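Local coordinates for DegV family protein (Thermus thermophilus, PDB 2DT8) that binds a long-chain fatty acid, here palmitic acid, as a member of the DegV family, and also carries a zinc ion, at residues H153-V159 against G271-A277; R208-L212 against A240-V245. All coordinates share one frame. Numbering follows the deposited sequence.

Contact 1. Residues H153-V159 against G271-A277. With PLM (palmitic acid), chain C.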
ATOM      1  N   HIS A 153      -9.277  -9.162  -3.415  1.00  5.06           N
ATOM      2  CA  HIS A 153      -8.043  -8.716  -4.046  1.00  4.58           C
ATOM      3  C   HIS A 153      -6.941  -9.681  -3.646  1.00  5.08           C
ATOM      4  O   HIS A 153      -7.145 -10.602  -2.841  1.00  5.45           O
ATOM      5  CB  HIS A 153      -7.688  -7.247  -3.724  1.00  4.73           C
ATOM      6  CG  HIS A 153      -7.312  -6.982  -2.301  1.00  5.08           C
ATOM      7  ND1 HIS A 153      -8.198  -6.454  -1.386  1.00  4.95           N
ATOM      8  CD2 HIS A 153      -6.123  -7.081  -1.659  1.00  6.38           C
ATOM      9  CE1 HIS A 153      -7.569  -6.233  -0.245  1.00  8.06           C
ATOM     10  NE2 HIS A 153      -6.308  -6.605  -0.384  1.00 10.28           N
ATOM     11  N   PHE A 154      -5.780  -9.497  -4.253  1.00  5.49           N
ATOM     12  CA  PHE A 154      -4.660 -10.377  -4.016  1.00  5.31           C
ATOM     13  C   PHE A 154      -3.425  -9.610  -3.589  1.00  4.07           C
ATOM     14  O   PHE A 154      -3.190  -8.508  -4.065  1.00  5.53           O
ATOM     15  CB  PHE A 154      -4.338 -11.116  -5.316  1.00  4.57           C
ATOM     16  CG  PHE A 154      -3.177 -12.047  -5.214  1.00  7.28           C
ATOM     17  CD1 PHE A 154      -3.358 -13.335  -4.732  1.00  7.57           C
ATOM     18  CD2 PHE A 154      -1.896 -11.634  -5.583  1.00  7.63           C
ATOM     19  CE1 PHE A 154      -2.279 -14.212  -4.623  1.00  9.67           C
ATOM     20  CE2 PHE A 154      -0.815 -12.506  -5.473  1.00  8.13           C
ATOM     21  CZ  PHE A 154      -1.011 -13.791  -4.994  1.00  8.60           C
ATOM     22  N   VAL A 155      -2.662 -10.200  -2.676  1.00  4.58           N
ATOM     23  CA  VAL A 155      -1.393  -9.618  -2.269  1.00  3.82           C
ATOM     24  C   VAL A 155      -0.450 -10.658  -1.687  1.00  4.41           C
ATOM     25  O   VAL A 155      -0.841 -11.498  -0.876  1.00  4.24           O
ATOM     26  CB  VAL A 155      -1.541  -8.435  -1.252  1.00  3.68           C
ATOM     27  CG1 VAL A 155      -2.397  -8.839  -0.055  1.00  6.89           C
ATOM     28  CG2 VAL A 155      -0.142  -7.983  -0.785  1.00  7.05           C
ATOM     29  N   ARG A 156       0.793 -10.625  -2.161  1.00  5.14           N
ATOM     30  CA  ARG A 156       1.844 -11.485  -1.645  1.00  4.43           C
ATOM     31  C   ARG A 156       3.119 -10.671  -1.654  1.00  4.47           C
ATOM     32  O   ARG A 156       3.360  -9.888  -2.572  1.00  4.46           O
ATOM     33  CB  ARG A 156       2.069 -12.721  -2.524  1.00  5.74           C
ATOM     34  CG  ARG A 156       1.026 -13.813  -2.380  1.00  5.31           C
ATOM     35  CD  ARG A 156       1.026 -14.429  -0.988  1.00  5.58           C
ATOM     36  NE  ARG A 156       0.109 -15.571  -0.905  1.00  8.49           N
ATOM     37  CZ  ARG A 156      -1.214 -15.472  -0.815  1.00  6.60           C
ATOM     38  NH1 ARG A 156      -1.803 -14.285  -0.793  1.00  8.75           N
ATOM     39  NH2 ARG A 156      -1.963 -16.570  -0.746  1.00 11.40           N
ATOM     40  N   PHE A 157       3.932 -10.844  -0.624  1.00  3.61           N
ATOM     41  CA  PHE A 157       5.220 -10.168  -0.594  1.00  4.07           C
ATOM     42  C   PHE A 157       6.197 -10.940   0.269  1.00  4.29           C
ATOM     43  O   PHE A 157       5.809 -11.797   1.066  1.00  6.24           O
ATOM     44  CB  PHE A 157       5.110  -8.708  -0.100  1.00  5.35           C
ATOM     45  CG  PHE A 157       4.731  -8.554   1.354  1.00  4.78           C
ATOM     46  CD1 PHE A 157       3.402  -8.680   1.770  1.00  5.38           C
ATOM     47  CD2 PHE A 157       5.695  -8.219   2.303  1.00  5.19           C
ATOM     48  CE1 PHE A 157       3.046  -8.461   3.111  1.00  6.86           C
ATOM     49  CE2 PHE A 157       5.351  -8.000   3.644  1.00  5.79           C
ATOM     50  CZ  PHE A 157       4.017  -8.123   4.050  1.00  3.96           C
ATOM     51  N   SER A 158       7.480 -10.667   0.059  1.00  5.19           N
ATOM     52  CA  SER A 158       8.536 -11.277   0.856  1.00  3.76           C
ATOM     53  C   SER A 158       9.411 -10.135   1.362  1.00  6.92           C
ATOM     54  O   SER A 158       9.336  -9.006   0.856  1.00  6.21           O
ATOM     55  CB  SER A 158       9.353 -12.252   0.008  1.00  4.28           C
ATOM     56  OG  SER A 158      10.258 -12.997   0.812  1.00  8.43           O
ATOM     57  N   VAL A 159      10.225 -10.429   2.377  1.00  6.57           N
ATOM     58  CA  VAL A 159      11.115  -9.450   2.998  1.00  7.28           C
ATOM     59  C   VAL A 159      12.437 -10.131   3.335  1.00  7.46           C
ATOM     60  O   VAL A 159      12.482 -11.349   3.501  1.00  8.03           O
ATOM     61  CB  VAL A 159      10.507  -8.888   4.310  1.00  5.52           C
ATOM     62  CG1 VAL A 159       9.266  -8.068   4.004  1.00  6.99           C
ATOM     63  CG2 VAL A 159      10.137 -10.031   5.256  1.00  7.36           C
ATOM     64  N   GLY A 271      15.074  -5.387   1.034  1.00  7.09           N
ATOM     65  CA  GLY A 271      14.768  -6.549   0.221  1.00  6.93           C
ATOM     66  C   GLY A 271      13.306  -6.941   0.161  1.00  6.71           C
ATOM     67  O   GLY A 271      12.985  -8.123   0.050  1.00  8.58           O
ATOM     68  N   THR A 272      12.415  -5.958   0.236  1.00  6.47           N
ATOM     69  CA  THR A 272      10.989  -6.259   0.167  1.00  5.05           C
ATOM     70  C   THR A 272      10.560  -6.254  -1.297  1.00  5.65           C
ATOM     71  O   THR A 272      11.018  -5.430  -2.087  1.00  6.83           O
ATOM     72  CB  THR A 272      10.154  -5.202   0.939  1.00  6.28           C
ATOM     73  OG1 THR A 272      10.572  -5.176   2.311  1.00  7.55           O
ATOM     74  CG2 THR A 272       8.658  -5.537   0.894  1.00  7.59           C
ATOM     75  N   TYR A 273       9.706  -7.200  -1.672  1.00  4.46           N
ATOM     76  CA  TYR A 273       9.188  -7.237  -3.038  1.00  4.77           C
ATOM     77  C   TYR A 273       7.892  -8.023  -3.041  1.00  5.33           C
ATOM     78  O   TYR A 273       7.662  -8.853  -2.166  1.00  5.89           O
ATOM     79  CB  TYR A 273      10.190  -7.871  -4.020  1.00  5.06           C
ATOM     80  CG  TYR A 273      10.498  -9.326  -3.769  1.00  6.84           C
ATOM     81  CD1 TYR A 273      11.484  -9.707  -2.855  1.00  7.83           C
ATOM     82  CD2 TYR A 273       9.805 -10.332  -4.449  1.00  9.18           C
ATOM     83  CE1 TYR A 273      11.771 -11.037  -2.631  1.00  8.33           C
ATOM     84  CE2 TYR A 273      10.084 -11.670  -4.225  1.00  9.94           C
ATOM     85  CZ  TYR A 273      11.067 -12.018  -3.319  1.00 10.52           C
ATOM     86  OH  TYR A 273      11.354 -13.342  -3.104  1.00 12.64           O
ATOM     87  N   GLY A 274       7.035  -7.746  -4.015  1.00  4.80           N
ATOM     88  CA  GLY A 274       5.776  -8.468  -4.094  1.00  5.43           C
ATOM     89  C   GLY A 274       4.871  -7.657  -5.024  1.00  4.97           C
ATOM     90  O   GLY A 274       5.316  -6.792  -5.768  1.00  5.21           O
ATOM     91  N   PHE A 275       3.571  -7.980  -4.906  1.00  4.17           N
ATOM     92  CA  PHE A 275       2.627  -7.293  -5.765  1.00  3.40           C
ATOM     93  C   PHE A 275       1.192  -7.405  -5.249  1.00  3.82           C
ATOM     94  O   PHE A 275       0.830  -8.334  -4.539  1.00  5.41           O
ATOM     95  CB  PHE A 275       2.636  -7.547  -7.289  1.00  5.30           C
ATOM     96  CG  PHE A 275       2.143  -8.936  -7.574  1.00  4.38           C
ATOM     97  CD1 PHE A 275       3.001 -10.015  -7.412  1.00  6.22           C
ATOM     98  CD2 PHE A 275       0.848  -9.132  -8.025  1.00  6.61           C
ATOM     99  CE1 PHE A 275       2.558 -11.297  -7.705  1.00  7.12           C
ATOM    100  CE2 PHE A 275       0.411 -10.422  -8.316  1.00  8.02           C
ATOM    101  CZ  PHE A 275       1.261 -11.508  -8.157  1.00  7.78           C
ATOM    102  N   TYR A 276       0.419  -6.366  -5.612  1.00  4.51           N
ATOM    103  CA  TYR A 276      -0.979  -6.402  -5.229  1.00  3.73           C
ATOM    104  C   TYR A 276      -1.662  -6.595  -6.584  1.00  6.24           C
ATOM    105  O   TYR A 276      -1.090  -6.350  -7.638  1.00  5.82           O
ATOM    106  CB  TYR A 276      -1.364  -4.957  -4.765  1.00  5.26           C
ATOM    107  CG  TYR A 276      -1.613  -4.934  -3.298  1.00  5.56           C
ATOM    108  CD1 TYR A 276      -2.854  -5.315  -2.799  1.00  6.33           C
ATOM    109  CD2 TYR A 276      -0.613  -4.516  -2.418  1.00  4.79           C
ATOM    110  CE1 TYR A 276      -3.095  -5.289  -1.433  1.00  6.73           C
ATOM    111  CE2 TYR A 276      -0.857  -4.479  -1.053  1.00  5.42           C
ATOM    112  CZ  TYR A 276      -2.092  -4.860  -0.561  1.00  6.54           C
ATOM    113  OH  TYR A 276      -2.336  -4.847   0.798  1.00  7.27           O
ATOM    114  N   ALA A 277      -2.918  -7.064  -6.476  1.00  5.22           N
ATOM    115  CA  ALA A 277      -3.665  -7.271  -7.702  1.00  4.77           C
ATOM    116  C   ALA A 277      -5.299  -7.376  -7.576  1.00  6.45           C
ATOM    117  O   ALA A 277      -5.738  -7.691  -6.474  1.00  6.49           O
ATOM    118  CB  ALA A 277      -3.375  -8.582  -8.577  1.00  7.28           C
TER
HETATM  119  C1  PLM C 701       2.107   5.199  10.790  1.00  8.51           C
HETATM  120  O1  PLM C 701       0.836   5.344  11.170  1.00  9.55           O
HETATM  121  O2  PLM C 701       2.996   5.612  11.504  1.00  8.95           O
HETATM  122  C2  PLM C 701       2.428   4.518   9.475  1.00  9.45           C
HETATM  123  C3  PLM C 701       2.442   3.001   9.689  1.00  8.22           C
HETATM  124  C4  PLM C 701       2.812   2.285   8.388  1.00  7.58           C
HETATM  125  C5  PLM C 701       2.777   0.776   8.622  1.00  7.98           C
HETATM  126  C6  PLM C 701       3.048   0.031   7.316  1.00  7.17           C
HETATM  127  C7  PLM C 701       3.047  -1.459   7.594  1.00  7.63           C
HETATM  128  C8  PLM C 701       3.109  -2.225   6.295  1.00 13.36           C
HETATM  129  C9  PLM C 701       2.769  -3.684   6.590  1.00 15.61           C
HETATM  130  CA  PLM C 701       3.375  -4.577   5.525  1.00 21.35           C
HETATM  131  CB  PLM C 701       2.408  -4.635   4.358  1.00 17.45           C
HETATM  132  CC  PLM C 701       3.007  -3.883   3.183  1.00 18.93           C
HETATM  133  CD  PLM C 701       3.066  -4.811   1.984  1.00 18.40           C
HETATM  134  CE  PLM C 701       3.834  -4.118   0.860  1.00 18.02           C
HETATM  135  CF  PLM C 701       4.001  -5.082  -0.324  1.00 20.33           C
HETATM  136  CG  PLM C 701       2.701  -5.143  -1.126  1.00 21.36           C
HETATM  137  O   HOH W   1      -4.567  -5.879   1.674  1.00  6.25           O
HETATM  138  O   HOH W   2      12.424 -14.050  -0.865  1.00 22.06           O
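Strands 154-158 and 273-277 run antiparallel, their axes 4.6 Å apart at closest approach, and satisfy each other's backbone in three hydrogen-bonded pairs. Phe154 N donates to Ala277 O (2.9 Å) and Ala277 N to Phe154 O (2.8 Å). Next, Phe275 N reaches Arg156 O at 3.0 Å, whereas Arg156 N to Phe275 O is weak (3.3 Å). Ser158 N to Tyr273 O (2.9 Å) and Tyr273 N to Ser158 O (3.1 Å) close the ladder. The intervening residues point their backbone N and O away from each other, to further strands: Gly274 and Tyr276 bond to Leu230 and Tyr228, Phe157 to Leu188. Val155 O accepts from Arg156 NH1 (2.9 Å) and is hydrogen-bonded to Thr189 OG1. One water joins His153 NE2 (2.8 Å) to Tyr276 OH (2.6 Å), which also bonds weakly to Ala118 N; His153 ND1 is hydrogen-bonded to Leu149 O. Another links Ser158 OG (2.9 Å) to Tyr273 OH (2.6 Å), and Ser158 OG is hydrogen-bonded to Pro186 O. Thr272 pairs OG1 with Gly269 O and N with Ser232 OG. A CB on Gly274 would clash with Arg156 O and Phe157 CA. On the Phe157 face Val155 CB sits over the Tyr276 ring, and the palmitic acid chain touches the rings of Tyr276 (CD2 to PLM CG 3.6 Å) and Phe157. With most of these polar groups paired, the strands offer the fatty acid's methyl end an apolar surface.

Contact 2. Residues R208-L212 against A240-V245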
ATOM      1  N   ARG A 208       9.288 -17.200  -5.210  1.00 10.07           N
ATOM      2  CA  ARG A 208       8.535 -16.638  -6.317  1.00 11.77           C
ATOM      3  C   ARG A 208       7.545 -17.661  -6.875  1.00 13.58           C
ATOM      4  O   ARG A 208       6.430 -17.300  -7.269  1.00 11.23           O
ATOM      5  CB  ARG A 208       9.486 -16.160  -7.414  1.00 14.36           C
ATOM      6  CG  ARG A 208      10.393 -15.020  -6.968  1.00 17.01           C
ATOM      7  CD  ARG A 208      10.975 -14.284  -8.164  1.00 22.68           C
ATOM      8  NE  ARG A 208      11.630 -15.198  -9.093  1.00 27.10           N
ATOM      9  CZ  ARG A 208      12.858 -15.677  -8.930  1.00 26.03           C
ATOM     10  NH1 ARG A 208      13.574 -15.323  -7.873  1.00 30.50           N
ATOM     11  NH2 ARG A 208      13.371 -16.515  -9.820  1.00 33.46           N
ATOM     12  N   GLU A 209       7.939 -18.933  -6.898  1.00 12.88           N
ATOM     13  CA  GLU A 209       7.063 -19.983  -7.405  1.00 11.58           C
ATOM     14  C   GLU A 209       5.814 -20.123  -6.531  1.00 11.58           C
ATOM     15  O   GLU A 209       4.707 -20.320  -7.012  1.00 12.41           O
ATOM     16  CB  GLU A 209       7.851 -21.295  -7.569  1.00 14.67           C
ATOM     17  CG  GLU A 209       9.033 -21.129  -8.530  1.00 17.14           C
ATOM     18  CD  GLU A 209       9.849 -22.393  -8.757  1.00 23.16           C
ATOM     19  OE1 GLU A 209       9.890 -23.261  -7.864  1.00 26.59           O
ATOM     20  OE2 GLU A 209      10.471 -22.501  -9.835  1.00 25.41           O
ATOM     21  N   GLU A 210       6.074 -20.008  -5.251  1.00  8.93           N
ATOM     22  CA  GLU A 210       4.987 -20.108  -4.297  1.00  9.43           C
ATOM     23  C   GLU A 210       4.039 -18.909  -4.372  1.00  9.45           C
ATOM     24  O   GLU A 210       2.822 -19.046  -4.393  1.00  9.67           O
ATOM     25  CB  GLU A 210       5.482 -20.134  -2.779  1.00 11.97           C
ATOM     26  CG  GLU A 210       4.441 -19.925  -1.674  1.00 16.19           C
ATOM     27  CD  GLU A 210       3.259 -20.883  -1.767  1.00 23.56           C
ATOM     28  OE1 GLU A 210       3.459 -22.050  -2.169  1.00 24.58           O
ATOM     29  OE2 GLU A 210       2.127 -20.472  -1.421  1.00 22.92           O
ATOM     30  N   ILE A 211       4.578 -17.812  -4.801  1.00  6.92           N
ATOM     31  CA  ILE A 211       3.748 -16.628  -4.907  1.00  6.67           C
ATOM     32  C   ILE A 211       2.906 -16.742  -6.205  1.00  9.79           C
ATOM     33  O   ILE A 211       1.705 -16.462  -6.234  1.00  9.81           O
ATOM     34  CB  ILE A 211       4.571 -15.247  -5.032  1.00  4.69           C
ATOM     35  CG1 ILE A 211       5.140 -14.884  -3.657  1.00  7.33           C
ATOM     36  CG2 ILE A 211       3.712 -14.102  -5.586  1.00  7.89           C
ATOM     37  CD1 ILE A 211       6.121 -13.722  -3.697  1.00  8.32           C
ATOM     38  N   LEU A 212       3.535 -17.344  -7.265  1.00  8.61           N
ATOM     39  CA  LEU A 212       2.802 -17.492  -8.526  1.00  9.44           C
ATOM     40  C   LEU A 212       1.753 -18.612  -8.421  1.00 10.35           C
ATOM     41  O   LEU A 212       0.674 -18.517  -9.020  1.00 10.66           O
ATOM     42  CB  LEU A 212       3.773 -17.776  -9.678  1.00 10.54           C
ATOM     43  CG  LEU A 212       3.167 -17.711 -11.081  1.00 20.09           C
ATOM     44  CD1 LEU A 212       2.927 -16.265 -11.494  1.00 15.29           C
ATOM     45  CD2 LEU A 212       4.102 -18.393 -12.057  1.00 18.45           C
ATOM     46  N   ALA A 240      11.942 -10.188 -11.735  1.00 15.52           N
ATOM     47  CA  ALA A 240      11.789 -11.587 -12.112  1.00 17.89           C
ATOM     48  C   ALA A 240      10.357 -12.044 -11.843  1.00 16.49           C
ATOM     49  O   ALA A 240       9.776 -12.820 -12.606  1.00 17.75           O
ATOM     50  CB  ALA A 240      12.764 -12.446 -11.330  1.00 18.63           C
ATOM     51  N   LEU A 241       9.794 -11.555 -10.746  1.00 14.62           N
ATOM     52  CA  LEU A 241       8.437 -11.903 -10.365  1.00 12.70           C
ATOM     53  C   LEU A 241       7.444 -11.344 -11.390  1.00 12.70           C
ATOM     54  O   LEU A 241       6.522 -12.041 -11.815  1.00 12.11           O
ATOM     55  CB  LEU A 241       8.146 -11.351  -8.963  1.00 11.94           C
ATOM     56  CG  LEU A 241       6.800 -11.698  -8.327  1.00 11.22           C
ATOM     57  CD1 LEU A 241       6.678 -13.212  -8.184  1.00 10.93           C
ATOM     58  CD2 LEU A 241       6.693 -11.027  -6.952  1.00  8.14           C
ATOM     59  N   ARG A 242       7.640 -10.091 -11.795  1.00 11.93           N
ATOM     60  CA  ARG A 242       6.758  -9.460 -12.773  1.00 13.22           C
ATOM     61  C   ARG A 242       6.848 -10.180 -14.119  1.00 14.01           C
ATOM     62  O   ARG A 242       5.845 -10.343 -14.810  1.00 15.17           O
ATOM     63  CB  ARG A 242       7.126  -7.981 -12.950  1.00 16.95           C
ATOM     64  CG  ARG A 242       6.273  -7.230 -13.970  1.00 17.53           C
ATOM     65  CD  ARG A 242       6.656  -5.756 -13.993  1.00 20.92           C
ATOM     66  NE  ARG A 242       5.867  -4.964 -14.935  1.00 22.43           N
ATOM     67  CZ  ARG A 242       6.229  -4.701 -16.187  1.00 26.36           C
ATOM     68  NH1 ARG A 242       7.374  -5.166 -16.668  1.00 25.44           N
ATOM     69  NH2 ARG A 242       5.443  -3.967 -16.963  1.00 28.90           N
ATOM     70  N   GLN A 243       8.051 -10.605 -14.486  1.00 14.67           N
ATOM     71  CA  GLN A 243       8.251 -11.308 -15.747  1.00 15.74           C
ATOM     72  C   GLN A 243       7.511 -12.645 -15.732  1.00 16.24           C
ATOM     73  O   GLN A 243       6.848 -13.016 -16.712  1.00 15.62           O
ATOM     74  CB  GLN A 243       9.751 -11.520 -15.994  1.00 18.29           C
ATOM     75  CG  GLN A 243      10.491 -10.217 -16.323  1.00 22.50           C
ATOM     76  CD  GLN A 243      11.986 -10.281 -16.049  1.00 25.08           C
ATOM     77  OE1 GLN A 243      12.704  -9.299 -16.252  1.00 29.06           O
ATOM     78  NE2 GLN A 243      12.462 -11.433 -15.581  1.00 26.42           N
ATOM     79  N   GLU A 244       7.627 -13.383 -14.638  1.00 14.72           N
ATOM     80  CA  GLU A 244       6.960 -14.659 -14.422  1.00 18.01           C
ATOM     81  C   GLU A 244       5.437 -14.458 -14.433  1.00 18.31           C
ATOM     82  O   GLU A 244       4.720 -15.130 -15.179  1.00 19.86           O
ATOM     83  CB  GLU A 244       7.441 -15.283 -13.102  1.00 18.23           C
ATOM     84  CG  GLU A 244       8.944 -15.659 -13.137  1.00 23.57           C
ATOM     85  CD  GLU A 244       9.471 -16.253 -11.836  1.00 31.42           C
ATOM     86  OE1 GLU A 244       9.402 -15.573 -10.786  1.00 25.98           O
ATOM     87  OE2 GLU A 244       9.962 -17.404 -11.868  1.00 37.23           O
ATOM     88  N   VAL A 245       4.918 -13.388 -13.951  1.00 15.91           N
ATOM     89  CA  VAL A 245       3.485 -13.118 -13.984  1.00 14.00           C
ATOM     90  C   VAL A 245       2.994 -12.759 -15.384  1.00 18.20           C
ATOM     91  O   VAL A 245       1.937 -13.227 -15.815  1.00 18.12           O
ATOM     92  CB  VAL A 245       3.101 -11.966 -13.017  1.00 13.81           C
ATOM     93  CG1 VAL A 245       1.679 -11.488 -13.294  1.00 15.95           C
ATOM     94  CG2 VAL A 245       3.208 -12.451 -11.577  1.00 14.08           C
TER
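Arg208 opens the contact and has more of its area covered than any other residue in it. Its guanidinium covers Ala240, whose CB lies over one face, 3.7 Å from Arg208 NE, while in the plane of the group Arg208 NE donates to Glu244 OE1 at 2.8 Å in a salt bridge. Arg208 NH1 has a second acidic partner, Glu204, one turn back on its own helix, so the arginine ties together carboxylates of both helices. Nearer the backbone its side chain turns apolar: Arg208 CB is 4.1 Å from Leu241 CD1. One turn on, Ile211 directs its CB toward the partner helix, and Ile211 CG2 meets Leu241 CD1 at 4.0 Å. Leu212 follows at i+4 from Arg208 and packs its CD1 against Val245 CG2 at 3.8 Å, one turn further along the helix from the charged pair. On the other helix Ala240, Leu241, Glu244 and Val245, two adjacent pairs one turn apart, supply the matching surface. The short helical segments cross at -40°, with axes 10.5 Å apart at closest approach. Ile211, Leu241 and Val245 also reach Phe275 of strand 273-279, which carries the apolar part of the interface onto the sheet. Helix 236-247 links the parallel neighbours 225-231 and 252-259, a beta-alpha-beta crossover, and with helix 204-219 beside it forms a helical layer on one face of the mixed sheet of an alpha/beta fold.

Overall arrangement
Contact 1 is buried within the four-stranded sheet; contact 2, partly buried and farther from the chain's centre, joins two helices that cover that sheet. They meet through side chains: Phe275 CE1 and Arg156 CB each lie 3.7 Å from Ile211 CG2, and Leu241 CD2 is 3.9 Å from Phe275 CD1. The two faces of the strand pair differ: Phe275 meets the helices, while Phe157 and Tyr276 meet the end of the palmitic acid chain. In chemistry, a ladder of backbone hydrogen bonds, with water-bridged polar ends, holds 153-159 to 271-277, whereas side-chain packing and one salt bridge hold 208-212 to 240-245, with no backbone hydrogen bond between them, apolar next to the sheet and charged toward the outside.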